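Isomaltodextranase (Arthrobacter globiformis, PDB 5AWO) hydrolyses alpha-1,6-glucosidic linkages of polysaccharides such as dextran, releasing successive isomaltose units from the non-reducing chain ends. Local coordinates at residues A[91-96]-A[141-146]; A[532-537]-A[563-568]; A[538-543]-A[596-601]. All blocks are in the same frame, centred on the assembly; numbering follows the deposited sequence.

Interaction 1. Residues A[91-96]-A[141-146]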
loop_
_atom_site.group_PDB
_atom_site.type_symbol
_atom_site.label_atom_id
_atom_site.label_comp_id
_atom_site.label_asym_id
_atom_site.label_seq_id
_atom_site.Cartn_x
_atom_site.Cartn_y
_atom_site.Cartn_z
ATOM N N THR A 91 -8.247 -13.140 27.528
ATOM C CA THR A 91 -8.989 -14.397 27.524
ATOM C C THR A 91 -8.147 -15.470 28.198
ATOM O O THR A 91 -6.963 -15.286 28.551
ATOM C CB THR A 91 -9.291 -14.866 26.088
ATOM O OG1 THR A 91 -8.062 -15.216 25.429
ATOM C CG2 THR A 91 -10.022 -13.807 25.278
ATOM N N GLY A 92 -8.754 -16.643 28.312
ATOM C CA GLY A 92 -8.039 -17.796 28.829
ATOM C C GLY A 92 -6.846 -18.208 27.989
ATOM O O GLY A 92 -6.026 -18.982 28.436
ATOM N N ASN A 93 -6.718 -17.645 26.782
ATOM C CA ASN A 93 -5.594 -17.940 25.901
ATOM C C ASN A 93 -4.653 -16.747 25.699
ATOM O O ASN A 93 -3.818 -16.762 24.816
ATOM C CB ASN A 93 -6.083 -18.451 24.552
ATOM C CG ASN A 93 -7.134 -19.549 24.696
ATOM O OD1 ASN A 93 -8.278 -19.377 24.299
ATOM N ND2 ASN A 93 -6.722 -20.694 25.234
ATOM N N GLY A 94 -4.801 -15.733 26.533
ATOM C CA GLY A 94 -3.863 -14.604 26.541
ATOM C C GLY A 94 -4.135 -13.491 25.573
ATOM O O GLY A 94 -3.243 -12.670 25.352
ATOM N N TYR A 95 -5.340 -13.419 25.014
ATOM C CA TYR A 95 -5.645 -12.392 24.018
ATOM C C TYR A 95 -6.418 -11.278 24.669
ATOM O O TYR A 95 -7.376 -11.519 25.410
ATOM C CB TYR A 95 -6.418 -12.964 22.832
ATOM C CG TYR A 95 -5.721 -14.108 22.127
ATOM C CD1 TYR A 95 -4.325 -14.158 21.984
ATOM C CD2 TYR A 95 -6.454 -15.174 21.613
ATOM C CE1 TYR A 95 -3.702 -15.203 21.328
ATOM C CE2 TYR A 95 -5.832 -16.232 20.959
ATOM C CZ TYR A 95 -4.448 -16.249 20.818
ATOM O OH TYR A 95 -3.836 -17.309 20.176
ATOM N N ILE A 96 -6.033 -10.030 24.386
ATOM C CA ILE A 96 -6.628 -8.898 25.087
ATOM C C ILE A 96 -8.118 -8.790 24.809
ATOM O O ILE A 96 -8.565 -8.887 23.668
ATOM C CB ILE A 96 -5.938 -7.544 24.780
ATOM C CG1 ILE A 96 -5.801 -7.307 23.268
ATOM C CG2 ILE A 96 -4.609 -7.482 25.472
ATOM C CD1 ILE A 96 -5.630 -5.836 22.930
ATOM N N THR A 141 -3.349 -20.645 28.865
ATOM C CA THR A 141 -2.653 -21.564 27.982
ATOM C C THR A 141 -2.937 -21.218 26.533
ATOM O O THR A 141 -3.930 -20.563 26.213
ATOM C CB THR A 141 -3.065 -23.034 28.245
ATOM O OG1 THR A 141 -4.485 -23.155 28.138
ATOM C CG2 THR A 141 -2.665 -23.460 29.623
ATOM N N VAL A 142 -2.066 -21.682 25.661
ATOM C CA VAL A 142 -2.170 -21.371 24.230
ATOM C C VAL A 142 -3.421 -22.027 23.640
ATOM O O VAL A 142 -3.717 -23.197 23.936
ATOM C CB VAL A 142 -0.890 -21.813 23.489
ATOM C CG1 VAL A 142 -1.058 -21.721 21.970
ATOM C CG2 VAL A 142 0.297 -20.986 23.954
ATOM N N LEU A 143 -4.147 -21.287 22.792
ATOM C CA LEU A 143 -5.304 -21.797 22.060
ATOM C C LEU A 143 -4.943 -23.089 21.325
ATOM O O LEU A 143 -4.002 -23.125 20.549
ATOM C CB LEU A 143 -5.736 -20.765 21.027
ATOM C CG LEU A 143 -7.019 -21.143 20.295
ATOM C CD1 LEU A 143 -8.229 -21.195 21.205
ATOM C CD2 LEU A 143 -7.249 -20.187 19.137
ATOM N N GLY A 144 -5.693 -24.151 21.625
ATOM C CA GLY A 144 -5.460 -25.469 21.032
ATOM C C GLY A 144 -4.226 -26.208 21.532
ATOM O O GLY A 144 -3.924 -27.310 21.044
ATOM N N ARG A 145 -3.519 -25.623 22.508
ATOM C CA ARG A 145 -2.291 -26.196 23.053
ATOM C C ARG A 145 -2.302 -26.043 24.574
ATOM O O ARG A 145 -1.532 -25.255 25.142
ATOM C CB ARG A 145 -1.042 -25.553 22.432
ATOM C CG ARG A 145 -0.831 -25.882 20.961
ATOM C CD ARG A 145 -0.539 -27.344 20.712
ATOM N NE ARG A 145 0.628 -27.777 21.464
ATOM C CZ ARG A 145 1.885 -27.740 21.020
ATOM N NH1 ARG A 145 2.190 -27.290 19.795
ATOM N NH2 ARG A 145 2.865 -28.168 21.799
ATOM N N PRO A 146 -3.183 -26.814 25.241
ATOM C CA PRO A 146 -3.290 -26.745 26.714
ATOM C C PRO A 146 -2.003 -27.144 27.431
ATOM O O PRO A 146 -1.850 -26.844 28.613
ATOM C CB PRO A 146 -4.453 -27.698 27.018
ATOM C CG PRO A 146 -4.416 -28.667 25.884
ATOM C CD PRO A 146 -4.113 -27.810 24.678
HETATM O O HOH W 1 -6.477 -21.652 29.594
HETATM O O HOH W 2 -3.178 -18.497 22.650
#
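N93 and L143 cross obliquely where two surface loops of the TIM-barrel region meet, while Y95 lies across L143 at about a right angle. Chi1 of -48° swings the carboxamide of N93 out beside its own backbone N, and chi2 of 116° turns ND2 to T141 O and OD1 to L143. ND2 donates to the backbone oxygen of T141, with N93 ND2 and T141 O 3.0 Å apart and an angle of 168° at the hydrogen. T141 O lies almost in the amide plane of N93, yet ND2 stands above the carbonyl plane of T141, so the bond is straight for the donor but does not use a lone-pair direction of the acceptor. The other end of the amide is apposed to a methyl, N93 OD1 lying 3.6 Å from L143 CD1. L143 holds CG anti to its backbone N, and its CB comes 4.0 Å from Y95 OH. That hydroxyl has its stronger partner in the backbone oxygen of Y182 on helix 179-192, whose tyrosines Y182, Y186 and Y189 also meet the Y95 ring.

Beside N93 the backbone adds T141 N to G92 O, 3.2 Å, nearly along the C=O axis. The loop 91-94 is a type I turn, and T91 OG1 accepts from N93 N at 3.1 Å in an ST turn. One water joins G92 O to T141 OG1, 2.9 Å from each; a second links N93 O, L143 N and, weakly, Y95 OH.

One side-chain amide bond, one backbone bond and two bridging waters thus carry the linkage, with little apolar burial: T141 is gripped through both its N-H and its carbonyl, which ties residues 141-142 to the turn by directional bonds.

Interaction 2. Residues A[532-537]-A[563-568]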
loop_
_atom_site.group_PDB
_atom_site.type_symbol
_atom_site.label_atom_id
_atom_site.label_comp_id
_atom_site.label_asym_id
_atom_site.label_seq_id
_atom_site.Cartn_x
_atom_site.Cartn_y
_atom_site.Cartn_z
ATOM N N TYR A 532 0.854 -5.873 -27.461
ATOM C CA TYR A 532 2.004 -5.663 -26.575
ATOM C C TYR A 532 3.114 -4.942 -27.343
ATOM O O TYR A 532 3.675 -5.506 -28.295
ATOM C CB TYR A 532 2.560 -7.011 -26.077
ATOM C CG TYR A 532 1.577 -8.027 -25.554
ATOM C CD1 TYR A 532 0.883 -8.886 -26.420
ATOM C CD2 TYR A 532 1.391 -8.218 -24.181
ATOM C CE1 TYR A 532 0.012 -9.840 -25.930
ATOM C CE2 TYR A 532 0.509 -9.163 -23.683
ATOM C CZ TYR A 532 -0.184 -9.993 -24.555
ATOM O OH TYR A 532 -1.050 -10.928 -24.029
ATOM N N ARG A 533 3.439 -3.700 -26.981
ATOM C CA ARG A 533 4.569 -3.024 -27.602
ATOM C C ARG A 533 5.816 -3.357 -26.810
ATOM O O ARG A 533 5.866 -3.127 -25.588
ATOM C CB ARG A 533 4.386 -1.500 -27.726
ATOM C CG ARG A 533 5.436 -0.844 -28.610
ATOM C CD ARG A 533 5.124 0.606 -28.948
ATOM N NE ARG A 533 5.958 1.108 -30.049
ATOM C CZ ARG A 533 7.005 1.924 -29.947
ATOM N NH1 ARG A 533 7.410 2.408 -28.775
ATOM N NH2 ARG A 533 7.657 2.302 -31.036
ATOM N N TYR A 534 6.824 -3.875 -27.502
ATOM C CA TYR A 534 7.963 -4.513 -26.862
ATOM C C TYR A 534 9.257 -4.294 -27.654
ATOM O O TYR A 534 9.215 -3.933 -28.836
ATOM C CB TYR A 534 7.698 -6.027 -26.745
ATOM C CG TYR A 534 7.931 -6.750 -28.060
ATOM C CD1 TYR A 534 6.947 -6.779 -29.041
ATOM C CD2 TYR A 534 9.156 -7.338 -28.337
ATOM C CE1 TYR A 534 7.165 -7.414 -30.260
ATOM C CE2 TYR A 534 9.384 -7.969 -29.556
ATOM C CZ TYR A 534 8.387 -7.989 -30.506
ATOM O OH TYR A 534 8.616 -8.615 -31.726
ATOM N N ALA A 535 10.392 -4.502 -26.999
ATOM C CA ALA A 535 11.698 -4.645 -27.663
ATOM C C ALA A 535 12.275 -6.029 -27.296
ATOM O O ALA A 535 12.026 -6.550 -26.202
ATOM C CB ALA A 535 12.654 -3.552 -27.243
ATOM N N ASN A 536 13.023 -6.622 -28.229
ATOM C CA ASN A 536 13.710 -7.907 -28.014
ATOM C C ASN A 536 14.818 -8.071 -29.041
ATOM O O ASN A 536 14.537 -8.408 -30.191
ATOM C CB ASN A 536 12.745 -9.082 -28.157
ATOM C CG ASN A 536 13.461 -10.431 -28.277
ATOM O OD1 ASN A 536 14.607 -10.573 -27.875
ATOM N ND2 ASN A 536 12.773 -11.409 -28.824
ATOM N N ALA A 537 16.041 -7.798 -28.628
ATOM C CA ALA A 537 17.216 -7.983 -29.480
ATOM C C ALA A 537 18.103 -9.060 -28.889
ATOM O O ALA A 537 19.309 -8.914 -28.860
ATOM C CB ALA A 537 17.989 -6.684 -29.625
ATOM N N SER A 563 4.513 -15.264 -27.650
ATOM C CA SER A 563 5.808 -15.178 -28.307
ATOM C C SER A 563 6.079 -13.787 -28.834
ATOM O O SER A 563 5.159 -13.102 -29.282
ATOM C CB SER A 563 5.895 -16.210 -29.450
ATOM O OG SER A 563 5.731 -17.517 -28.933
ATOM N N PHE A 564 7.349 -13.396 -28.787
ATOM C CA PHE A 564 7.814 -12.056 -29.118
ATOM C C PHE A 564 9.031 -12.139 -30.061
ATOM O O PHE A 564 10.136 -12.439 -29.622
ATOM C CB PHE A 564 8.192 -11.305 -27.827
ATOM C CG PHE A 564 7.026 -11.049 -26.912
ATOM C CD1 PHE A 564 6.622 -11.999 -25.984
ATOM C CD2 PHE A 564 6.332 -9.847 -26.969
ATOM C CE1 PHE A 564 5.544 -11.764 -25.139
ATOM C CE2 PHE A 564 5.251 -9.615 -26.126
ATOM C CZ PHE A 564 4.856 -10.568 -25.214
ATOM N N PRO A 565 8.831 -11.862 -31.368
ATOM C CA PRO A 565 9.925 -12.005 -32.352
ATOM C C PRO A 565 11.155 -11.145 -32.081
ATOM O O PRO A 565 11.024 -10.004 -31.610
ATOM C CB PRO A 565 9.265 -11.594 -33.676
ATOM C CG PRO A 565 7.817 -11.871 -33.492
ATOM C CD PRO A 565 7.527 -11.651 -32.019
ATOM N N GLY A 566 12.338 -11.688 -32.368
ATOM C CA GLY A 566 13.591 -10.956 -32.261
ATOM C C GLY A 566 13.631 -9.834 -33.288
ATOM O O GLY A 566 13.131 -9.991 -34.409
ATOM N N LEU A 567 14.213 -8.709 -32.889
ATOM C CA LEU A 567 14.341 -7.521 -33.719
ATOM C C LEU A 567 15.803 -7.106 -33.726
ATOM O O LEU A 567 16.593 -7.567 -32.907
ATOM C CB LEU A 567 13.449 -6.387 -33.172
ATOM C CG LEU A 567 11.955 -6.697 -33.012
ATOM C CD1 LEU A 567 11.228 -5.573 -32.278
ATOM C CD2 LEU A 567 11.283 -6.955 -34.348
ATOM N N ALA A 568 16.171 -6.210 -34.640
ATOM C CA ALA A 568 17.576 -5.960 -34.938
ATOM C C ALA A 568 18.366 -5.381 -33.783
ATOM O O ALA A 568 19.509 -5.766 -33.544
ATOM C CB ALA A 568 17.700 -5.047 -36.152
#
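With chi1 of 78°, Y534 places CG in the crowded position between its backbone N and carbonyl carbon, whereas F564 and Y532 carry CG anti to the carbonyl carbon, beside the backbone N. These settings bring the F564 ring edge-on to two tyrosine faces. Its CD2 edge meets the Y534 face, centroids 5.2 Å apart and planes at 73°; its CE2–CZ side meets the Y532 face at 77°. F564 CB also makes a CH-pi contact with the Y534 ring. Both pairs are T-shaped, and the cluster packs between strand 526-535 and strand 555-564 in the beta-sandwich of the carbohydrate-binding module, against I591 and I606.

Hydrogen bonds follow where the strands end. Y534 OH donates to P565 O at 2.8 Å, in the carbonyl plane on a lone pair. N536 ND2 donates to F564 O at 2.9 Å from above the carbonyl plane and has a second partner in D540 O, while its OD1 bonds T538 OG1. L567 N donates to N536 O at 2.7 Å, nearly along the C=O axis.

F564 O and P565 O thus accept from N536 and Y534, and L567 N-H returns a bond to N536 O, so the buried tyrosine hydroxyl and asparagine amide find acceptors in the backbone leaving the strand.

Interaction 3. Residues A[538-543]-A[596-601]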
loop_
_atom_site.group_PDB
_atom_site.type_symbol
_atom_site.label_atom_id
_atom_site.label_comp_id
_atom_site.label_asym_id
_atom_site.label_seq_id
_atom_site.Cartn_x
_atom_site.Cartn_y
_atom_site.Cartn_z
ATOM N N THR A 538 17.487 -10.128 -28.395
ATOM C CA THR A 538 18.243 -11.269 -27.872
ATOM C C THR A 538 18.842 -12.134 -28.988
ATOM O O THR A 538 19.687 -12.984 -28.714
ATOM C CB THR A 538 17.376 -12.193 -27.014
ATOM O OG1 THR A 538 16.244 -12.627 -27.764
ATOM C CG2 THR A 538 16.924 -11.467 -25.719
ATOM N N GLY A 539 18.371 -11.940 -30.217
ATOM C CA GLY A 539 18.822 -12.745 -31.365
ATOM C C GLY A 539 17.905 -13.912 -31.680
ATOM O O GLY A 539 18.215 -14.728 -32.550
ATOM N N ASP A 540 16.779 -14.011 -30.980
ATOM C CA ASP A 540 15.845 -15.114 -31.145
ATOM C C ASP A 540 14.484 -14.713 -30.570
ATOM O O ASP A 540 14.382 -13.708 -29.846
ATOM C CB ASP A 540 16.403 -16.358 -30.433
ATOM C CG ASP A 540 15.873 -17.676 -30.998
ATOM O OD1 ASP A 540 14.875 -17.701 -31.748
ATOM O OD2 ASP A 540 16.454 -18.722 -30.642
ATOM N N THR A 541 13.442 -15.457 -30.923
ATOM C CA THR A 541 12.122 -15.269 -30.338
ATOM C C THR A 541 12.248 -15.356 -28.810
ATOM O O THR A 541 12.969 -16.210 -28.270
ATOM C CB THR A 541 11.104 -16.316 -30.854
ATOM O OG1 THR A 541 10.946 -16.184 -32.275
ATOM C CG2 THR A 541 9.741 -16.145 -30.201
ATOM N N SER A 542 11.591 -14.431 -28.121
ATOM C CA SER A 542 11.469 -14.507 -26.668
ATOM C C SER A 542 10.027 -14.852 -26.312
ATOM O O SER A 542 9.119 -14.674 -27.117
ATOM C CB SER A 542 11.862 -13.180 -26.039
ATOM O OG SER A 542 13.221 -12.887 -26.229
ATOM N N THR A 543 9.796 -15.353 -25.103
ATOM C CA THR A 543 8.429 -15.606 -24.674
ATOM C C THR A 543 8.200 -14.992 -23.294
ATOM O O THR A 543 9.136 -14.829 -22.529
ATOM C CB THR A 543 8.040 -17.106 -24.681
ATOM O OG1 THR A 543 8.673 -17.814 -23.607
ATOM C CG2 THR A 543 8.423 -17.752 -26.024
ATOM N N THR A 596 10.539 -21.282 -17.584
ATOM C CA THR A 596 10.329 -21.987 -18.843
ATOM C C THR A 596 10.135 -21.021 -20.006
ATOM O O THR A 596 9.894 -21.445 -21.136
ATOM C CB THR A 596 9.109 -22.932 -18.765
ATOM O OG1 THR A 596 7.903 -22.179 -18.570
ATOM C CG2 THR A 596 9.270 -23.949 -17.638
ATOM N N ASP A 597 10.205 -19.718 -19.739
ATOM C CA ASP A 597 10.156 -18.751 -20.818
ATOM C C ASP A 597 11.529 -18.619 -21.452
ATOM O O ASP A 597 12.556 -18.904 -20.840
ATOM C CB ASP A 597 9.626 -17.383 -20.344
ATOM C CG ASP A 597 8.112 -17.341 -20.249
ATOM O OD1 ASP A 597 7.402 -17.617 -21.249
ATOM O OD2 ASP A 597 7.594 -17.033 -19.150
ATOM N N LYS A 598 11.526 -18.165 -22.694
ATOM C CA LYS A 598 12.733 -18.020 -23.479
ATOM C C LYS A 598 13.096 -16.548 -23.629
ATOM O O LYS A 598 12.238 -15.725 -23.919
ATOM C CB LYS A 598 12.513 -18.629 -24.868
ATOM C CG LYS A 598 13.747 -18.630 -25.752
ATOM C CD LYS A 598 13.473 -19.365 -27.061
ATOM C CE LYS A 598 14.750 -19.548 -27.864
ATOM N NZ LYS A 598 14.475 -20.152 -29.200
ATOM N N GLY A 599 14.364 -16.236 -23.429
ATOM C CA GLY A 599 14.920 -14.931 -23.737
ATOM C C GLY A 599 14.548 -13.805 -22.781
ATOM O O GLY A 599 14.570 -13.974 -21.554
ATOM N N ALA A 600 14.226 -12.653 -23.364
ATOM C CA ALA A 600 13.886 -11.450 -22.605
ATOM C C ALA A 600 13.152 -10.456 -23.509
ATOM O O ALA A 600 13.305 -10.486 -24.733
ATOM C CB ALA A 600 15.144 -10.821 -22.052
ATOM N N ILE A 601 12.350 -9.571 -22.911
ATOM C CA ILE A 601 11.809 -8.422 -23.628
ATOM C C ILE A 601 11.873 -7.211 -22.737
ATOM O O ILE A 601 11.995 -7.332 -21.519
ATOM C CB ILE A 601 10.335 -8.565 -24.078
ATOM C CG1 ILE A 601 9.347 -8.427 -22.898
ATOM C CG2 ILE A 601 10.127 -9.853 -24.869
ATOM C CD1 ILE A 601 7.887 -8.397 -23.321
HETATM O O HOH W 3 8.694 -20.591 -23.507
#
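K598 lays its extended chain, every torsion from chi1 to chi4 near 180°, over the backbone carbonyl of T541, with K598 CD 3.4 Å from T541 O. The ammonium reaches D540 beyond it: K598 NZ and D540 OD2 form a salt bridge at 2.8 Å, weak as a hydrogen bond, the two side chains crossing at about a right angle.

At the other end T543 holds OG1 in the crowded position between its N and its carbonyl carbon (chi1 73°). T543 OG1 donates to the anti lone pair of D597 OD1 at 2.7 Å and accepts from K598 N at 3.0 Å. A water adds a third bond to this hydroxyl and bridges it to T596 O. D597 OD1 also bonds H561, and its OD2 bonds T545 and the backbone N of G594.

The backbones join through T543 N to K598 O, 2.7 Å, in the carbonyl plane on a lone pair. S542 OG donates to A600 O at 2.8 Å from above the carbonyl plane of A600. G599, at positive phi, has no side chain, and S542 OG comes 3.6 Å from G599 CA.

The contact fastens the loop before strand 601-609 to the start of strand 542-549 in the carbohydrate-binding module. The bonds of OD1 with T543 and H561, and of OD2 with T545 and G594 N, would probably favour the ionised form of D597, whereas the D540–K598 pair lies at the exposed edge and is probably screened by solvent.

How the interactions relate
From the N terminus, interaction 1 comes first, closing the 44-residue excursion between 91-96 and 141-146 that holds helix 107-116 and barrel strand 120-124. It ends before the others begin, its centre 58 Å from that of interaction 2 and 54 Å from that of interaction 3. Those two cross, their segments alternating along the chain: interaction 2 closes 25 residues and interaction 3 closes 52, all strand and loop. With centres about 8 Å apart, they touch where F564 N lies 2.7 Å from S542 O, a probable hydrogen bond. Interaction 2 joins the ends of 526-535 and 555-564, strands of different sheets; interaction 3 joins the start of 542-549 to the loop before 601-609.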